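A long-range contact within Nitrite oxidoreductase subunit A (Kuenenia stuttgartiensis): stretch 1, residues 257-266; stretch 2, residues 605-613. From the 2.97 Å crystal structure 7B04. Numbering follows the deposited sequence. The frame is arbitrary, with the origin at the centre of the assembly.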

# COMPACT_ATOMS: atom_id res chain seq x y z
N GLY B 257 20.25 -47.81 -0.32
CA GLY B 257 20.08 -47.74 -1.75
C GLY B 257 19.12 -46.64 -2.14
O GLY B 257 18.39 -46.09 -1.29
N PRO B 258 19.05 -46.34 -3.45
CA PRO B 258 18.18 -45.24 -3.92
C PRO B 258 16.74 -45.37 -3.47
O PRO B 258 16.11 -44.37 -3.09
N ASP B 259 16.19 -46.57 -3.55
CA ASP B 259 14.77 -46.75 -3.18
C ASP B 259 14.56 -46.59 -1.68
O ASP B 259 13.44 -46.35 -1.29
N GLN B 260 15.59 -46.78 -0.87
CA GLN B 260 15.36 -46.65 0.58
C GLN B 260 15.86 -45.31 1.11
O GLN B 260 15.73 -45.07 2.29
N ALA B 261 16.39 -44.47 0.22
CA ALA B 261 16.94 -43.14 0.54
C ALA B 261 15.85 -42.08 0.55
O ALA B 261 15.07 -42.06 -0.37
N LEU B 262 15.82 -41.24 1.59
CA LEU B 262 14.83 -40.14 1.72
C LEU B 262 15.55 -38.82 1.97
O LEU B 262 16.48 -38.79 2.73
N GLY B 263 15.03 -37.75 1.40
CA GLY B 263 15.64 -36.45 1.47
C GLY B 263 14.90 -35.49 2.38
O GLY B 263 14.18 -35.89 3.30
N GLY B 264 15.05 -34.21 2.08
CA GLY B 264 14.51 -33.17 2.92
C GLY B 264 13.00 -33.13 2.83
O GLY B 264 12.37 -33.78 2.00
N ARG B 265 12.41 -32.40 3.76
CA ARG B 265 10.96 -32.25 3.80
C ARG B 265 10.55 -30.87 3.29
O ARG B 265 11.06 -29.84 3.76
N ASN B 266 9.66 -30.87 2.30
CA ASN B 266 9.21 -29.63 1.68
C ASN B 266 8.21 -28.94 2.60
O ASN B 266 7.20 -29.52 3.00
N ILE B 605 10.15 -39.27 -13.11
CA ILE B 605 9.46 -38.57 -12.03
C ILE B 605 9.42 -39.47 -10.80
O ILE B 605 8.70 -40.48 -10.78
N LYS B 606 10.20 -39.11 -9.78
CA LYS B 606 10.09 -39.76 -8.48
C LYS B 606 10.63 -38.79 -7.43
O LYS B 606 11.84 -38.56 -7.37
N GLY B 607 9.73 -38.23 -6.63
CA GLY B 607 10.13 -37.34 -5.56
C GLY B 607 10.32 -38.12 -4.26
O GLY B 607 9.54 -39.01 -3.95
N ARG B 608 11.37 -37.76 -3.53
CA ARG B 608 11.70 -38.41 -2.26
C ARG B 608 11.74 -37.40 -1.12
O ARG B 608 12.38 -37.64 -0.09
N ALA B 609 11.07 -36.27 -1.30
CA ALA B 609 10.93 -35.24 -0.28
C ALA B 609 9.50 -35.30 0.22
O ALA B 609 8.56 -35.10 -0.56
N LEU B 610 9.32 -35.57 1.51
CA LEU B 610 8.00 -35.73 2.09
C LEU B 610 7.48 -34.37 2.53
O LEU B 610 8.08 -33.71 3.39
N ASP B 611 6.37 -33.94 1.94
CA ASP B 611 5.82 -32.63 2.26
C ASP B 611 5.41 -32.55 3.72
O ASP B 611 5.02 -33.55 4.34
N GLU B 612 5.53 -31.35 4.29
CA GLU B 612 5.16 -31.10 5.67
C GLU B 612 4.53 -29.72 5.77
O GLU B 612 4.81 -28.83 4.96
N GLU B 613 3.68 -29.55 6.78
CA GLU B 613 3.05 -28.27 7.08
C GLU B 613 3.88 -27.51 8.11
O GLU B 613 4.34 -28.08 9.10

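Segments far apart in sequence are often joined where long polar side chains read the backbone of a partner that lacks regular structure, and this contact in nitrite oxidoreductase subunit A is a compact example. Arg-265 loses the most surface to the other stretch. Its CA-to-CB bond points sideways, but with chi1 m, chi2 t and chi3 turned to 92°, the end of the side chain comes nearer to stretch 2. Arg-265 NE donates to Leu-610 O (3.1 Å) and Arg-265 NH1 to Asp-611 O (3.0 Å, nearly linear), so one guanidinium engages two successive carbonyls. Leu-610 CD2 covers one face of the group, while Glu-612 OE1 lies over the opposite face, 3.5 Å from Arg-265 NE; this salt bridge rests on charge alone, since no N-H points at the oxygen.

Asn-266, chi1 m, sends ND2 to Asp-611 OD1 (3.1 Å), and Asn-266 OD1 lies 3.4 Å from Ala-609 CB. Asn-266 O accepts from Glu-612 N (2.8 Å), so the residue bonds through both side chain and backbone.

The CA-to-CB bond of Arg-608 points toward stretch 1, and the side chain is m at chi1 and t at chi2 and chi3. Arg-608 NH1 lies 2.9 Å from Pro-258 O, at an angle too poor for a hydrogen bond, whereas Arg-608 O accepts from Gly-263 N (3.0 Å). Nearby, the all-t Lys-606 reaches out to place NZ 3.1 Å from Asp-259 OD1, forming a salt bridge.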

# COMPACT_ATOMS: atom_id res chain seq x y z
CB PRO B 258 18.31 -45.34 -5.44
CG PRO B 258 19.73 -45.83 -5.60
CD PRO B 258 19.86 -46.89 -4.55
CB ASP B 259 14.20 -48.05 -3.76
CG ASP B 259 14.33 -48.13 -5.26
OD1 ASP B 259 14.60 -47.11 -5.87
OD2 ASP B 259 14.16 -49.24 -5.80
CB GLN B 260 15.96 -47.83 1.33
CG GLN B 260 15.54 -49.17 0.77
CD GLN B 260 16.71 -49.84 0.10
OE1 GLN B 260 17.79 -49.96 0.67
NE2 GLN B 260 16.51 -50.24 -1.14
CB ALA B 261 17.99 -42.80 -0.47
CB LEU B 262 13.88 -40.45 2.87
CG LEU B 262 13.77 -41.91 3.23
CD1 LEU B 262 14.30 -42.13 4.62
CD2 LEU B 262 12.32 -42.33 3.16
CB ARG B 265 10.45 -32.48 5.20
CG ARG B 265 10.26 -33.96 5.45
CD ARG B 265 9.50 -34.20 6.70
NE ARG B 265 8.07 -34.30 6.42
CZ ARG B 265 7.19 -34.84 7.25
NH1 ARG B 265 5.90 -34.88 6.92
NH2 ARG B 265 7.59 -35.32 8.42
CB ASN B 266 8.56 -29.94 0.33
CG ASN B 266 9.50 -30.63 -0.63
OD1 ASN B 266 10.72 -30.55 -0.49
ND2 ASN B 266 8.94 -31.34 -1.60
CB ILE B 605 8.04 -38.16 -12.45
CG1 ILE B 605 8.12 -37.26 -13.68
CG2 ILE B 605 7.33 -37.45 -11.31
CD1 ILE B 605 8.98 -36.03 -13.48
CB LYS B 606 10.85 -41.08 -8.45
CG LYS B 606 10.92 -41.70 -7.06
CD LYS B 606 11.60 -43.05 -7.09
CE LYS B 606 11.85 -43.58 -5.69
NZ LYS B 606 12.43 -44.94 -5.70
CB ARG B 608 13.01 -39.17 -2.39
CG ARG B 608 13.13 -39.76 -3.77
CD ARG B 608 14.28 -40.71 -3.96
NE ARG B 608 14.16 -41.31 -5.29
CZ ARG B 608 15.08 -42.08 -5.85
NH1 ARG B 608 16.20 -42.35 -5.20
NH2 ARG B 608 14.88 -42.57 -7.07
CB ALA B 609 11.26 -33.86 -0.84
CB LEU B 610 8.05 -36.70 3.27
CG LEU B 610 6.72 -37.01 3.96
CD1 LEU B 610 5.74 -37.64 2.98
CD2 LEU B 610 6.96 -37.91 5.16
CB ASP B 611 4.62 -32.33 1.36
CG ASP B 611 5.00 -32.22 -0.10
OD1 ASP B 611 6.17 -31.87 -0.39
OD2 ASP B 611 4.14 -32.49 -0.96
CB GLU B 612 6.39 -31.20 6.60
CG GLU B 612 6.12 -30.84 8.06
CD GLU B 612 7.34 -30.97 8.94
OE1 GLU B 612 8.37 -31.50 8.46
OE2 GLU B 612 7.29 -30.54 10.11
CB GLU B 613 1.63 -28.47 7.59
CG GLU B 613 0.65 -27.45 7.05
CD GLU B 613 0.95 -26.04 7.49
OE1 GLU B 613 1.51 -25.88 8.59
OE2 GLU B 613 0.63 -25.10 6.75